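Local coordinates for protein hydrolase (Thermus thermophilus, PDB 1UFO) that belongs to the alpha/beta hydrolase fold enzymes and probably hydrolyses a substrate that has not been identified, at residues Lys89-Arg93 with Leu121-Phe127; Leu10-Val15 with Arg94-Ala99; Pro106-Gly112 with Pro129-Phe135. All blocks are in the same frame, centred on the assembly; numbering follows the deposited sequence.

Contact 1: Lys89-Arg93 with Leu121-Phe127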
ATOM      1  N   LYS A  89       1.136  21.438  15.585  1.00  9.66           N
ATOM      2  CA  LYS A  89      -0.251  21.045  15.488  1.00 10.11           C
ATOM      3  C   LYS A  89      -1.177  22.248  15.444  1.00 11.46           C
ATOM      4  O   LYS A  89      -2.072  22.324  14.589  1.00 10.90           O
ATOM      5  CB  LYS A  89      -0.635  20.182  16.738  1.00 11.41           C
ATOM      6  CG  LYS A  89      -2.113  19.796  16.761  1.00 12.53           C
ATOM      7  CD  LYS A  89      -2.668  19.630  18.180  1.00 16.37           C
ATOM      8  CE  LYS A  89      -2.704  20.976  18.859  1.00 20.63           C
ATOM      9  NZ  LYS A  89      -3.465  20.914  20.138  1.00 23.62           N
ATOM     10  N   GLU A  90      -0.996  23.180  16.391  1.00  9.98           N
ATOM     11  CA  GLU A  90      -1.949  24.306  16.486  1.00 11.92           C
ATOM     12  C   GLU A  90      -1.863  25.155  15.232  1.00 11.93           C
ATOM     13  O   GLU A  90      -2.901  25.617  14.739  1.00 11.75           O
ATOM     14  CB  GLU A  90      -1.639  25.077  17.769  1.00 13.96           C
ATOM     15  CG  GLU A  90      -2.551  26.208  18.091  1.00 16.49           C
ATOM     16  CD  GLU A  90      -2.196  27.462  17.267  1.00 15.05           C
ATOM     17  OE1 GLU A  90      -3.138  28.253  17.111  1.00 20.98           O
ATOM     18  OE2 GLU A  90      -1.031  27.675  16.845  1.00 16.71           O
ATOM     19  N   GLU A  91      -0.653  25.344  14.731  1.00 11.35           N
ATOM     20  CA  GLU A  91      -0.437  26.148  13.493  1.00 10.61           C
ATOM     21  C   GLU A  91      -1.043  25.426  12.294  1.00 10.98           C
ATOM     22  O   GLU A  91      -1.684  26.031  11.428  1.00 12.32           O
ATOM     23  CB  GLU A  91       1.067  26.355  13.217  1.00 10.44           C
ATOM     24  CG  GLU A  91       1.666  27.306  14.272  1.00 12.32           C
ATOM     25  CD  GLU A  91       3.142  27.245  14.359  1.00 14.12           C
ATOM     26  OE1 GLU A  91       3.758  26.366  13.730  1.00 13.10           O
ATOM     27  OE2 GLU A  91       3.701  28.119  15.087  1.00 14.90           O
ATOM     28  N   ALA A  92      -0.816  24.102  12.218  1.00  9.99           N
ATOM     29  CA  ALA A  92      -1.301  23.371  11.069  1.00  8.94           C
ATOM     30  C   ALA A  92      -2.802  23.410  10.973  1.00 10.23           C
ATOM     31  O   ALA A  92      -3.357  23.480   9.885  1.00  9.98           O
ATOM     32  CB  ALA A  92      -0.826  21.878  11.190  1.00  8.84           C
ATOM     33  N   ARG A  93      -3.500  23.346  12.116  1.00 10.30           N
ATOM     34  CA  ARG A  93      -4.945  23.355  12.025  1.00 10.38           C
ATOM     35  C   ARG A  93      -5.403  24.721  11.460  1.00 13.02           C
ATOM     36  O   ARG A  93      -6.317  24.760  10.598  1.00 12.70           O
ATOM     37  CB  ARG A  93      -5.583  23.108  13.382  1.00 13.02           C
ATOM     38  CG  ARG A  93      -7.037  22.864  13.206  1.00 13.44           C
ATOM     39  CD  ARG A  93      -7.697  22.355  14.449  1.00 17.84           C
ATOM     40  NE  ARG A  93      -9.122  22.100  14.142  1.00 20.05           N
ATOM     41  CZ  ARG A  93      -9.892  21.309  14.868  1.00 21.89           C
ATOM     42  NH1 ARG A  93     -11.178  21.156  14.548  1.00 23.37           N
ATOM     43  NH2 ARG A  93      -9.363  20.648  15.902  1.00 21.63           N
ATOM     44  N   LEU A 121      -2.215  13.943  16.409  1.00  9.67           N
ATOM     45  CA  LEU A 121      -2.683  14.905  17.396  1.00 11.54           C
ATOM     46  C   LEU A 121      -3.921  15.672  16.805  1.00 10.58           C
ATOM     47  O   LEU A 121      -4.888  15.924  17.516  1.00 12.87           O
ATOM     48  CB  LEU A 121      -1.614  15.943  17.739  1.00 11.63           C
ATOM     49  CG  LEU A 121      -0.395  15.498  18.516  1.00 13.36           C
ATOM     50  CD1 LEU A 121       0.586  16.553  18.697  1.00 14.05           C
ATOM     51  CD2 LEU A 121      -0.902  14.963  19.893  1.00 16.50           C
ATOM     52  N   LEU A 122      -3.859  16.071  15.531  1.00 10.28           N
ATOM     53  CA  LEU A 122      -4.974  16.784  14.905  1.00 10.01           C
ATOM     54  C   LEU A 122      -6.209  15.914  14.834  1.00 10.91           C
ATOM     55  O   LEU A 122      -7.330  16.424  15.118  1.00 12.46           O
ATOM     56  CB  LEU A 122      -4.592  17.250  13.469  1.00 11.89           C
ATOM     57  CG  LEU A 122      -3.604  18.408  13.432  1.00 10.92           C
ATOM     58  CD1 LEU A 122      -2.862  18.470  12.009  1.00 11.50           C
ATOM     59  CD2 LEU A 122      -4.338  19.745  13.741  1.00 12.80           C
ATOM     60  N   LEU A 123      -6.056  14.635  14.415  1.00  9.48           N
ATOM     61  CA  LEU A 123      -7.231  13.762  14.364  1.00 10.52           C
ATOM     62  C   LEU A 123      -7.803  13.547  15.774  1.00 10.93           C
ATOM     63  O   LEU A 123      -9.035  13.506  15.937  1.00 11.77           O
ATOM     64  CB  LEU A 123      -6.893  12.376  13.719  1.00  9.92           C
ATOM     65  CG  LEU A 123      -6.503  12.453  12.259  1.00 12.53           C
ATOM     66  CD1 LEU A 123      -6.010  11.111  11.820  1.00 12.92           C
ATOM     67  CD2 LEU A 123      -7.695  12.846  11.392  1.00 13.70           C
ATOM     68  N   ALA A 124      -6.941  13.426  16.770  1.00 10.99           N
ATOM     69  CA  ALA A 124      -7.440  13.152  18.159  1.00 11.28           C
ATOM     70  C   ALA A 124      -8.202  14.357  18.682  1.00 13.34           C
ATOM     71  O   ALA A 124      -9.059  14.193  19.573  1.00 17.72           O
ATOM     72  CB  ALA A 124      -6.273  12.789  19.106  1.00 13.20           C
ATOM     73  N   GLU A 125      -7.965  15.544  18.116  1.00 14.77           N
ATOM     74  CA  GLU A 125      -8.677  16.724  18.612  1.00 16.89           C
ATOM     75  C   GLU A 125      -9.833  17.096  17.697  1.00 16.26           C
ATOM     76  O   GLU A 125     -10.371  18.210  17.762  1.00 17.49           O
ATOM     77  CB  GLU A 125      -7.699  17.896  18.873  1.00 18.82           C
ATOM     78  CG  GLU A 125      -7.255  18.660  17.684  1.00 24.35           C
ATOM     79  CD  GLU A 125      -6.562  19.990  18.048  1.00 27.44           C
ATOM     80  OE1 GLU A 125      -6.600  20.893  17.166  1.00 27.80           O
ATOM     81  OE2 GLU A 125      -6.005  20.114  19.191  1.00 27.72           O
ATOM     82  N   GLY A 126     -10.192  16.161  16.816  1.00 15.64           N
ATOM     83  CA  GLY A 126     -11.367  16.334  15.966  1.00 14.28           C
ATOM     84  C   GLY A 126     -11.215  17.077  14.668  1.00 15.81           C
ATOM     85  O   GLY A 126     -12.218  17.490  14.063  1.00 15.69           O
ATOM     86  N   PHE A 127      -9.978  17.233  14.199  1.00 13.65           N
ATOM     87  CA  PHE A 127      -9.810  17.863  12.865  1.00 14.43           C
ATOM     88  C   PHE A 127     -10.209  16.753  11.851  1.00 14.86           C
ATOM     89  O   PHE A 127      -9.785  15.605  12.003  1.00 13.75           O
ATOM     90  CB  PHE A 127      -8.352  18.316  12.669  1.00 16.05           C
ATOM     91  CG  PHE A 127      -8.133  18.934  11.344  1.00 18.73           C
ATOM     92  CD1 PHE A 127      -8.834  20.104  11.003  1.00 22.06           C
ATOM     93  CD2 PHE A 127      -7.319  18.353  10.441  1.00 20.41           C
ATOM     94  CE1 PHE A 127      -8.712  20.678   9.736  1.00 23.26           C
ATOM     95  CE2 PHE A 127      -7.188  18.948   9.146  1.00 20.56           C
ATOM     96  CZ  PHE A 127      -7.906  20.106   8.832  1.00 23.04           C
TER
HETATM   97  O   HOH W   1     -12.453  19.985  16.814  1.00 31.59           O

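Contact 2: Leu10-Val15 with Arg94-Ala99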
ATOM      1  N   LEU A  10      -0.887  32.124   5.111  1.00 17.98           N
ATOM      2  CA  LEU A  10      -2.121  31.481   5.561  1.00 18.76           C
ATOM      3  C   LEU A  10      -2.093  31.456   7.061  1.00 19.18           C
ATOM      4  O   LEU A  10      -1.103  31.044   7.624  1.00 17.91           O
ATOM      5  CB  LEU A  10      -2.158  30.062   5.055  1.00 18.73           C
ATOM      6  CG  LEU A  10      -2.384  29.924   3.565  1.00 20.48           C
ATOM      7  CD1 LEU A  10      -2.036  28.449   3.148  1.00 23.50           C
ATOM      8  CD2 LEU A  10      -3.828  30.199   3.276  1.00 24.88           C
ATOM      9  N   ALA A  11      -3.152  31.985   7.679  1.00 20.19           N
ATOM     10  CA  ALA A  11      -3.281  32.005   9.136  1.00 20.09           C
ATOM     11  C   ALA A  11      -2.059  32.694   9.731  1.00 19.95           C
ATOM     12  O   ALA A  11      -1.568  32.377  10.835  1.00 20.00           O
ATOM     13  CB  ALA A  11      -3.401  30.557   9.624  1.00 22.12           C
ATOM     14  N   GLY A  12      -1.520  33.642   8.976  1.00 20.44           N
ATOM     15  CA  GLY A  12      -0.383  34.380   9.463  1.00 21.12           C
ATOM     16  C   GLY A  12       0.984  33.746   9.346  1.00 22.20           C
ATOM     17  O   GLY A  12       1.969  34.327   9.811  1.00 25.17           O
ATOM     18  N   LEU A  13       1.067  32.565   8.739  1.00 21.01           N
ATOM     19  CA  LEU A  13       2.323  31.881   8.535  1.00 18.52           C
ATOM     20  C   LEU A  13       2.746  31.866   7.051  1.00 16.53           C
ATOM     21  O   LEU A  13       1.864  31.895   6.171  1.00 16.81           O
ATOM     22  CB  LEU A  13       2.174  30.449   8.969  1.00 19.17           C
ATOM     23  CG  LEU A  13       2.016  30.382  10.470  1.00 22.55           C
ATOM     24  CD1 LEU A  13       1.125  29.153  10.773  1.00 22.00           C
ATOM     25  CD2 LEU A  13       3.409  30.339  11.126  1.00 22.32           C
ATOM     26  N   SER A  14       4.061  31.794   6.827  1.00 17.31           N
ATOM     27  CA  SER A  14       4.655  31.748   5.487  1.00 17.08           C
ATOM     28  C   SER A  14       4.585  30.297   5.006  1.00 16.25           C
ATOM     29  O   SER A  14       5.255  29.412   5.586  1.00 19.36           O
ATOM     30  CB  SER A  14       6.115  32.199   5.496  1.00 20.14           C
ATOM     31  OG  SER A  14       6.559  32.280   4.148  1.00 24.45           O
ATOM     32  N   VAL A  15       3.757  30.066   3.993  1.00 13.22           N
ATOM     33  CA  VAL A  15       3.579  28.679   3.549  1.00 12.63           C
ATOM     34  C   VAL A  15       4.147  28.439   2.145  1.00 13.20           C
ATOM     35  O   VAL A  15       3.770  29.148   1.206  1.00 14.89           O
ATOM     36  CB  VAL A  15       2.065  28.374   3.566  1.00 12.17           C
ATOM     37  CG1 VAL A  15       1.813  26.936   3.234  1.00 14.44           C
ATOM     38  CG2 VAL A  15       1.519  28.608   4.970  1.00 13.45           C
ATOM     39  N   ARG A  94      -4.764  25.799  11.911  1.00 12.61           N
ATOM     40  CA  ARG A  94      -5.158  27.141  11.391  1.00 12.94           C
ATOM     41  C   ARG A  94      -4.826  27.272   9.904  1.00 12.88           C
ATOM     42  O   ARG A  94      -5.673  27.783   9.109  1.00 14.02           O
ATOM     43  CB  ARG A  94      -4.517  28.270  12.209  1.00 14.01           C
ATOM     44  CG  ARG A  94      -5.210  28.412  13.588  1.00 16.02           C
ATOM     45  CD  ARG A  94      -4.709  29.629  14.325  1.00 16.63           C
ATOM     46  NE  ARG A  94      -3.315  29.459  14.732  1.00 17.62           N
ATOM     47  CZ  ARG A  94      -2.240  30.056  14.218  1.00 17.87           C
ATOM     48  NH1 ARG A  94      -1.019  29.767  14.704  1.00 17.10           N
ATOM     49  NH2 ARG A  94      -2.355  30.939  13.231  1.00 19.61           N
ATOM     50  N   VAL A  95      -3.672  26.747   9.508  1.00 11.11           N
ATOM     51  CA  VAL A  95      -3.294  26.812   8.084  1.00 11.16           C
ATOM     52  C   VAL A  95      -4.292  26.018   7.233  1.00 11.93           C
ATOM     53  O   VAL A  95      -4.716  26.456   6.169  1.00 11.87           O
ATOM     54  CB  VAL A  95      -1.851  26.274   7.880  1.00 10.78           C
ATOM     55  CG1 VAL A  95      -1.533  26.090   6.306  1.00 11.28           C
ATOM     56  CG2 VAL A  95      -0.818  27.284   8.518  1.00  9.87           C
ATOM     57  N   ALA A  96      -4.621  24.818   7.667  1.00 11.18           N
ATOM     58  CA  ALA A  96      -5.548  23.946   6.925  1.00 11.73           C
ATOM     59  C   ALA A  96      -6.909  24.568   6.811  1.00 13.32           C
ATOM     60  O   ALA A  96      -7.520  24.529   5.753  1.00 14.71           O
ATOM     61  CB  ALA A  96      -5.620  22.545   7.632  1.00 13.12           C
ATOM     62  N   GLU A  97      -7.431  25.083   7.929  1.00 14.38           N
ATOM     63  CA  GLU A  97      -8.761  25.689   7.890  1.00 15.37           C
ATOM     64  C   GLU A  97      -8.767  26.914   6.968  1.00 16.64           C
ATOM     65  O   GLU A  97      -9.743  27.058   6.227  1.00 15.43           O
ATOM     66  CB  GLU A  97      -9.254  25.981   9.335  1.00 18.11           C
ATOM     67  CG  GLU A  97      -9.460  24.697  10.041  1.00 19.64           C
ATOM     68  CD  GLU A  97      -9.797  24.904  11.514  1.00 23.27           C
ATOM     69  OE1 GLU A  97      -9.438  25.993  12.099  1.00 26.57           O
ATOM     70  OE2 GLU A  97     -10.358  23.933  12.078  1.00 24.32           O
ATOM     71  N   GLU A  98      -7.719  27.734   6.949  1.00 14.62           N
ATOM     72  CA  GLU A  98      -7.689  28.875   6.057  1.00 15.13           C
ATOM     73  C   GLU A  98      -7.559  28.381   4.580  1.00 15.13           C
ATOM     74  O   GLU A  98      -8.211  28.929   3.666  1.00 15.05           O
ATOM     75  CB  GLU A  98      -6.520  29.831   6.394  1.00 14.79           C
ATOM     76  CG  GLU A  98      -6.280  30.984   5.371  1.00 18.63           C
ATOM     77  CD  GLU A  98      -7.517  31.822   5.135  1.00 23.52           C
ATOM     78  OE1 GLU A  98      -7.614  32.442   4.021  1.00 26.00           O
ATOM     79  OE2 GLU A  98      -8.346  31.858   6.083  1.00 23.19           O
ATOM     80  N   ALA A  99      -6.758  27.354   4.345  1.00 13.88           N
ATOM     81  CA  ALA A  99      -6.561  26.926   2.966  1.00 13.08           C
ATOM     82  C   ALA A  99      -7.910  26.411   2.415  1.00 14.91           C
ATOM     83  O   ALA A  99      -8.286  26.636   1.270  1.00 14.31           O
ATOM     84  CB  ALA A  99      -5.482  25.754   2.952  1.00 12.66           C
TER

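Contact 3: Pro106-Gly112 with Pro129-Phe135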
ATOM      1  N   PRO A 106     -11.103  19.793  -1.471  1.00 14.54           N
ATOM      2  CA  PRO A 106     -10.984  18.750  -0.429  1.00 12.66           C
ATOM      3  C   PRO A 106      -9.563  18.824   0.125  1.00 12.23           C
ATOM      4  O   PRO A 106      -8.608  18.944  -0.659  1.00 11.38           O
ATOM      5  CB  PRO A 106     -11.148  17.483  -1.212  1.00 14.06           C
ATOM      6  CG  PRO A 106     -12.060  17.848  -2.338  1.00 16.25           C
ATOM      7  CD  PRO A 106     -11.575  19.225  -2.754  1.00 14.07           C
ATOM      8  N   LEU A 107      -9.445  18.674   1.460  1.00 11.88           N
ATOM      9  CA  LEU A 107      -8.126  18.792   2.070  1.00 11.55           C
ATOM     10  C   LEU A 107      -7.688  17.480   2.692  1.00 11.60           C
ATOM     11  O   LEU A 107      -8.481  16.807   3.415  1.00 13.58           O
ATOM     12  CB  LEU A 107      -8.092  19.904   3.137  1.00 14.70           C
ATOM     13  CG  LEU A 107      -6.639  20.159   3.694  1.00 12.95           C
ATOM     14  CD1 LEU A 107      -6.281  21.603   3.957  1.00 16.86           C
ATOM     15  CD2 LEU A 107      -6.591  19.311   5.004  1.00 16.30           C
ATOM     16  N   PHE A 108      -6.437  17.139   2.400  1.00  9.35           N
ATOM     17  CA  PHE A 108      -5.799  15.937   2.949  1.00  9.22           C
ATOM     18  C   PHE A 108      -4.583  16.354   3.719  1.00  9.92           C
ATOM     19  O   PHE A 108      -4.044  17.450   3.506  1.00  9.33           O
ATOM     20  CB  PHE A 108      -5.331  15.032   1.817  1.00  8.56           C
ATOM     21  CG  PHE A 108      -6.428  14.506   0.996  1.00  9.08           C
ATOM     22  CD1 PHE A 108      -6.900  15.191  -0.120  1.00 12.20           C
ATOM     23  CD2 PHE A 108      -6.987  13.292   1.334  1.00 10.60           C
ATOM     24  CE1 PHE A 108      -7.957  14.642  -0.909  1.00 14.28           C
ATOM     25  CE2 PHE A 108      -8.033  12.708   0.568  1.00 12.07           C
ATOM     26  CZ  PHE A 108      -8.525  13.367  -0.552  1.00 13.74           C
ATOM     27  N   LEU A 109      -4.165  15.509   4.661  1.00  7.50           N
ATOM     28  CA  LEU A 109      -2.909  15.803   5.393  1.00  9.41           C
ATOM     29  C   LEU A 109      -1.849  14.716   5.094  1.00  9.29           C
ATOM     30  O   LEU A 109      -2.210  13.533   4.899  1.00 10.30           O
ATOM     31  CB  LEU A 109      -3.122  15.731   6.892  1.00 12.45           C
ATOM     32  CG  LEU A 109      -4.115  16.627   7.540  1.00 13.74           C
ATOM     33  CD1 LEU A 109      -4.065  16.283   9.117  1.00 15.05           C
ATOM     34  CD2 LEU A 109      -3.688  18.115   7.333  1.00 17.44           C
ATOM     35  N   ALA A 110      -0.577  15.107   5.096  1.00  7.94           N
ATOM     36  CA  ALA A 110       0.522  14.119   5.012  1.00  8.59           C
ATOM     37  C   ALA A 110       1.493  14.553   6.075  1.00 11.06           C
ATOM     38  O   ALA A 110       1.708  15.746   6.259  1.00 12.58           O
ATOM     39  CB  ALA A 110       1.162  14.113   3.660  1.00  8.99           C
ATOM     40  N   GLY A 111       2.022  13.604   6.865  1.00  8.32           N
ATOM     41  CA  GLY A 111       3.035  13.998   7.835  1.00  9.39           C
ATOM     42  C   GLY A 111       4.175  12.987   7.746  1.00 10.58           C
ATOM     43  O   GLY A 111       3.887  11.804   7.516  1.00 10.33           O
ATOM     44  N   GLY A 112       5.426  13.425   7.942  1.00  9.00           N
ATOM     45  CA  GLY A 112       6.566  12.500   7.962  1.00 10.25           C
ATOM     46  C   GLY A 112       7.225  12.511   9.324  1.00 11.47           C
ATOM     47  O   GLY A 112       7.553  13.565   9.838  1.00 11.81           O
ATOM     48  N   PRO A 129     -10.007  16.038   8.026  1.00 13.26           N
ATOM     49  CA  PRO A 129      -9.613  16.182   6.620  1.00 13.53           C
ATOM     50  C   PRO A 129     -10.242  14.976   5.876  1.00 12.46           C
ATOM     51  O   PRO A 129     -10.831  14.070   6.486  1.00 11.45           O
ATOM     52  CB  PRO A 129      -8.102  16.107   6.640  1.00 13.77           C
ATOM     53  CG  PRO A 129      -7.826  15.112   7.820  1.00 12.97           C
ATOM     54  CD  PRO A 129      -8.933  15.426   8.851  1.00 11.73           C
ATOM     55  N   ARG A 130     -10.091  14.954   4.559  1.00 10.35           N
ATOM     56  CA  ARG A 130     -10.639  13.884   3.765  1.00 11.03           C
ATOM     57  C   ARG A 130      -9.807  12.603   3.873  1.00 10.98           C
ATOM     58  O   ARG A 130     -10.293  11.544   3.490  1.00 11.88           O
ATOM     59  CB  ARG A 130     -10.741  14.330   2.296  1.00 14.41           C
ATOM     60  CG  ARG A 130     -11.930  15.293   2.159  1.00 20.44           C
ATOM     61  CD  ARG A 130     -13.285  14.446   2.107  1.00 23.80           C
ATOM     62  NE  ARG A 130     -13.280  13.620   0.899  1.00 25.21           N
ATOM     63  CZ  ARG A 130     -13.710  14.032  -0.299  1.00 26.92           C
ATOM     64  NH1 ARG A 130     -13.643  13.190  -1.344  1.00 26.24           N
ATOM     65  NH2 ARG A 130     -14.239  15.265  -0.447  1.00 22.67           N
ATOM     66  N   GLY A 131      -8.535  12.716   4.298  1.00 10.75           N
ATOM     67  CA  GLY A 131      -7.714  11.507   4.412  1.00  9.83           C
ATOM     68  C   GLY A 131      -6.365  11.956   4.909  1.00 10.23           C
ATOM     69  O   GLY A 131      -6.018  13.146   4.829  1.00  9.97           O
ATOM     70  N   VAL A 132      -5.607  11.014   5.471  1.00  7.64           N
ATOM     71  CA  VAL A 132      -4.296  11.369   6.043  1.00  7.57           C
ATOM     72  C   VAL A 132      -3.268  10.321   5.664  1.00  8.18           C
ATOM     73  O   VAL A 132      -3.596   9.111   5.711  1.00  8.45           O
ATOM     74  CB  VAL A 132      -4.408  11.316   7.606  1.00  8.63           C
ATOM     75  CG1 VAL A 132      -3.015  11.542   8.247  1.00 10.56           C
ATOM     76  CG2 VAL A 132      -5.358  12.464   8.107  1.00 10.83           C
ATOM     77  N   LEU A 133      -2.062  10.789   5.261  1.00  7.61           N
ATOM     78  CA  LEU A 133      -0.927   9.877   5.017  1.00  7.07           C
ATOM     79  C   LEU A 133       0.041  10.099   6.180  1.00  8.43           C
ATOM     80  O   LEU A 133       0.470  11.208   6.463  1.00  8.17           O
ATOM     81  CB  LEU A 133      -0.173  10.224   3.707  1.00  7.22           C
ATOM     82  CG  LEU A 133      -1.085  10.250   2.470  1.00  6.88           C
ATOM     83  CD1 LEU A 133      -0.182  10.608   1.263  1.00  8.71           C
ATOM     84  CD2 LEU A 133      -1.670   8.845   2.190  1.00  8.61           C
ATOM     85  N   ALA A 134       0.384   9.013   6.894  1.00  6.78           N
ATOM     86  CA  ALA A 134       1.322   9.091   8.003  1.00  6.67           C
ATOM     87  C   ALA A 134       2.537   8.270   7.563  1.00  7.04           C
ATOM     88  O   ALA A 134       2.543   7.030   7.580  1.00  8.01           O
ATOM     89  CB  ALA A 134       0.652   8.462   9.287  1.00  6.72           C
ATOM     90  N   PHE A 135       3.587   9.014   7.149  1.00  7.30           N
ATOM     91  CA  PHE A 135       4.783   8.372   6.678  1.00  7.27           C
ATOM     92  C   PHE A 135       5.798   8.222   7.817  1.00  8.07           C
ATOM     93  O   PHE A 135       5.961   9.130   8.607  1.00  9.66           O
ATOM     94  CB  PHE A 135       5.476   9.244   5.647  1.00  7.59           C
ATOM     95  CG  PHE A 135       4.749   9.383   4.360  1.00  7.21           C
ATOM     96  CD1 PHE A 135       3.906  10.491   4.121  1.00  7.17           C
ATOM     97  CD2 PHE A 135       4.959   8.455   3.302  1.00  8.17           C
ATOM     98  CE1 PHE A 135       3.304  10.674   2.882  1.00  6.09           C
ATOM     99  CE2 PHE A 135       4.364   8.632   2.071  1.00  6.73           C
ATOM    100  CZ  PHE A 135       3.520   9.753   1.832  1.00  6.12           C
TER

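Contact 1: Lys89-Arg93 with Leu121-Phe127
Two basic side chains of helix 77-103, Lys89 and Arg93, share one carboxylate, that of Glu125, just beyond helix 114-124. The Lys89 chain bends at chi3 (68°) to bring NZ into a salt bridge with Glu125 OE2 at 2.8 Å, on the syn side but tilted out of the carboxylate plane. Arg93 NH2 makes a second salt bridge, to Glu125 OE1 at 3.0 Å, near the guanidinium plane but above that of the carboxylate. The same NH2 also donates to Glu125 O at 3.2 Å, and a water joins Arg93 NH1 to that carbonyl. Beyond the segments, Arg93 NE pairs with Glu97.

Helix 114-124 ends in a Schellman motif, Phe127 N to Leu122 O and Gly126 N to Leu123 O, with Gly126 at positive phi.

Apolar packing lies beneath. Leu122 CD2 fits between the helix turns, 3.6 Å from Arg93 CB, and slides past the Lys89 chain, whose CG is 3.8 Å away.

The guanidinium approaches the Phe127 ring obliquely, with Arg93 NE 3.7 Å from Phe127 CD1.

With a cation at each oxygen, Glu125 would be expected to stay ionised and is probably restrained from turning; the charges tie one helix's end to the other's flank.

Contact 2: Leu10-Val15 with Arg94-Ala99
Leu10 O accepts a hydrogen bond from Leu13 N at 2.9 Å and lies beside Val95 CG2 of the helix, 3.9 Å away. The bond closes a type I' beta turn from Leu10 to Leu13, the hairpin connection between strands 3-10 and 13-20. Ala11 and Gly12 both have positive phi, and Leu10 N bonds in return to Leu13 O.

A weak hydrogen bond reaches the turn from the helix: Arg94 NH2 lies 2.9 Å from Ala11 O. The carbonyl oxygen sits at the edge of the guanidinium, in its plane, yet the N-H is bent to 121°. Arg94 bends at chi3 (-69°), which folds its end back over the turn, and its stronger partner is Glu90, one helical turn earlier. Below this link Ala11 CB rests against the helix backbone and touches Arg94 CB at 3.6 Å.

Val95 fills the apolar interior with its two methyl groups divided between partners. Its CG2 meets Leu13 CD1 at 3.5 Å, where the side chains cross at about a right angle. Val95 CG1, held anti to the backbone nitrogen (chi1 170°), faces Leu10 CD1 at 4.0 Å and meets Val15 CG2 tip to tip. Trimming this valine to an alanine would probably leave Leu13, Leu10 and Val15 without their common partner and open a gap under the turn.

Leu10 also sends CD2 against the aliphatic part of Glu98, 3.3 Å from Glu98 CG, while the carboxylate is engaged by Arg101 and Arg102. Leu55 of strand 52-56 touches Leu10, Val15 and Ala99 from the sheet.

The hairpin is therefore held on helix 77-103 chiefly by methyl packing. The single, weak arginine bond to the turn probably adds little strength, since that guanidinium is more firmly paired within its own helix.

Contact 3: Pro106-Gly112 with Pro129-Phe135
Phe108 and Arg130 meet at the start of the paired strands: Arg130 CB makes a CH-pi contact over one face of the Phe108 ring, 3.9 Å from its centroid and 23° off the normal. The ring, with CG anti to its carbonyl carbon (chi1 -64°), leans across the hollow left by Gly131. Phe108 CD2 comes within 3.4 Å of Gly131 N, and a side chain on that glycine would be tight against the same carbon. Arg130, bent at chi2 and chi3, lies alongside Pro106, with Pro106 CB over one guanidinium face; its NH1 goes on to Trp234 O in helix 221-236.

Pro129 is the bump on the other side of the sheet. Pro129 CB rests 3.9 Å from Leu107 CD2, and its CG meets Leu109 CG at about a right angle. Leu109 and Val132 then point the same way, Leu109 CB and Val132 CG2 4.1 Å apart. On the opposite face the Ala110 methyl touches both Leu133 CB and the ring edge of Phe135, with Ala110 CB to Phe135 CE1 4.1 Å. Gly111 and Gly112 bring no side chain to this pair, and Gly111 O lies at the edge of the Phe135 ring.

Five backbone hydrogen bonds run along the pair: Arg130 N to Leu107 O (2.7 Å), Leu109 N to Gly131 O, Leu133 N to Leu109 O, Gly111 N to Leu133 O, and Phe135 N to Gly111 O (2.8 Å). The strand axes diverge by only 5°.

These parallel neighbours, joined through helix 114-124, form the beta-alpha-beta unit at the centre of the alpha/beta hydrolase fold. Gly111, near the end of strand 107-112, is the first residue of a GxSxG pattern consistent with the family's nucleophile elbow.

Helix 77-103 carries one side of contacts 1 and 2, whose centres lie 13 Å apart; contact 2 uses the later part of that helix. Contact 3 follows in the sheet below, its centre 11 Å from that of contact 1 and 16 Å from that of contact 2. Along the chain the hairpin turn comes first, then helix 77-103, strand 107-112, helix 114-124 and strand 132-135, so contact 1 alternates with each of the others. Phe127 joins the three, packing on Ala96 and Leu109. Contact 1 joins two helices, contact 2 sets the hairpin turn of the sheet's edge on helix 77-103, and contact 3 pairs two central strands beside the probable nucleophile elbow.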